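Local coordinates for protein glycerol trinitrate reductase (PDB 5EPD) that probably reduces nitrate esters such as glycerol trinitrate with the help of a flavin, as an FMN-dependent member of the Old Yellow Enzyme family, at residues A[180-185]-A[238-243]. Sequence-based numbering, arbitrary orientation.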
# COMPACT_ATOMS: atom_id res chain seq x y z
N LYS A 180 14.23 -8.32 -3.71
CA LYS A 180 15.07 -7.40 -4.45
C LYS A 180 14.40 -6.01 -4.44
O LYS A 180 15.08 -4.99 -4.26
CB LYS A 180 15.26 -7.95 -5.86
CG LYS A 180 16.30 -7.29 -6.73
CD LYS A 180 15.97 -7.57 -8.21
CE LYS A 180 14.90 -6.61 -8.77
NZ LYS A 180 13.93 -7.25 -9.70
N ALA A 181 13.08 -5.97 -4.59
CA ALA A 181 12.38 -4.68 -4.59
C ALA A 181 12.53 -3.93 -3.25
O ALA A 181 12.61 -2.71 -3.24
CB ALA A 181 10.91 -4.82 -4.99
N ALA A 182 12.58 -4.65 -2.14
CA ALA A 182 12.84 -4.03 -0.85
C ALA A 182 14.23 -3.41 -0.79
O ALA A 182 14.37 -2.29 -0.31
CB ALA A 182 12.67 -5.04 0.28
N ALA A 183 15.26 -4.11 -1.27
CA ALA A 183 16.63 -3.55 -1.24
C ALA A 183 16.81 -2.37 -2.18
O ALA A 183 17.64 -1.51 -1.92
CB ALA A 183 17.66 -4.63 -1.55
N ASN A 184 16.04 -2.35 -3.27
CA ASN A 184 15.97 -1.19 -4.17
C ASN A 184 15.29 0.03 -3.50
O ASN A 184 15.60 1.18 -3.82
CB ASN A 184 15.19 -1.53 -5.46
CG ASN A 184 15.92 -2.53 -6.35
OD1 ASN A 184 17.11 -2.80 -6.17
ND2 ASN A 184 15.21 -3.09 -7.33
N SER A 185 14.36 -0.24 -2.58
CA SER A 185 13.66 0.81 -1.87
C SER A 185 14.61 1.47 -0.89
O SER A 185 14.54 2.69 -0.71
CB SER A 185 12.43 0.27 -1.14
OG SER A 185 11.51 -0.30 -2.05
N GLN A 238 14.15 -10.05 6.22
CA GLN A 238 15.55 -10.49 6.32
C GLN A 238 16.48 -9.60 5.52
O GLN A 238 17.53 -9.18 6.02
CB GLN A 238 15.73 -11.95 5.89
CG GLN A 238 16.02 -12.90 7.04
CD GLN A 238 16.58 -14.21 6.54
OE1 GLN A 238 15.99 -15.27 6.73
NE2 GLN A 238 17.72 -14.13 5.85
N GLU A 239 16.09 -9.30 4.29
CA GLU A 239 16.87 -8.44 3.43
C GLU A 239 17.21 -7.11 4.08
O GLU A 239 18.36 -6.67 3.99
CB GLU A 239 16.10 -8.17 2.13
CG GLU A 239 16.83 -7.28 1.12
CD GLU A 239 18.13 -7.89 0.63
OE1 GLU A 239 18.21 -9.13 0.58
OE2 GLU A 239 19.07 -7.12 0.31
N ILE A 240 16.24 -6.45 4.71
CA ILE A 240 16.43 -5.06 5.16
C ILE A 240 16.20 -4.81 6.65
O ILE A 240 16.51 -3.73 7.12
CB ILE A 240 15.52 -4.09 4.37
CG1 ILE A 240 14.04 -4.24 4.76
CG2 ILE A 240 15.70 -4.30 2.87
CD1 ILE A 240 13.14 -3.20 4.12
N GLY A 241 15.67 -5.79 7.37
CA GLY A 241 15.36 -5.66 8.78
C GLY A 241 13.85 -5.67 9.02
O GLY A 241 13.09 -5.08 8.25
N PRO A 242 13.39 -6.34 10.08
CA PRO A 242 11.97 -6.29 10.43
C PRO A 242 11.53 -4.89 10.82
O PRO A 242 10.35 -4.54 10.66
CB PRO A 242 11.83 -7.21 11.64
CG PRO A 242 13.17 -7.80 11.90
CD PRO A 242 14.16 -7.27 10.92
N GLU A 243 12.49 -4.13 11.35
CA GLU A 243 12.27 -2.75 11.80
C GLU A 243 12.09 -1.76 10.64
O GLU A 243 11.80 -0.61 10.87
CB GLU A 243 13.41 -2.30 12.76
CG GLU A 243 14.70 -1.75 12.10
CD GLU A 243 15.57 -2.80 11.41
OE1 GLU A 243 15.50 -3.99 11.78
OE2 GLU A 243 16.36 -2.43 10.49
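Ala183 and Ile240 have the nearest CA atoms of the two segments, 6.6 Å apart, where a helical turn late in helix 171-187 meets the last turn of helix 227-240. Such an approach illustrates how alanines on one helix let larger side chains of the other come close to its backbone. The second helix ends at Ile240, and Gly241, with positive phi (111°), leads the backbone away through Pro242 toward strand 245-249. In the TIM barrel of the Old Yellow Enzyme family both helices belong to the outer layer, one preceding strand 193-196 and the other following it, and Ile240 also rests on Val193 of that strand. The methyl CG2 of Ile240, placed beside its own backbone N and anti to the carbonyl carbon, does the touching: it lies 4.1 Å from CB of Ala182, a plain apolar contact, and 4.0 Å from the carbonyl O of Ala182. Beside this pair Glu239 reaches along the flank of the first helix. An extended first torsion (chi1 -179°) followed by a bend at chi2 (61°) carries the carboxylate past the methyl of Ala183, with OE2 3.4 Å from CB and the aliphatic CG 3.9 Å from that same CB. The other oxygen, OE1, forms a salt bridge with Arg179, one residue before 180-185, so a charged link between the helices borders the apolar contact.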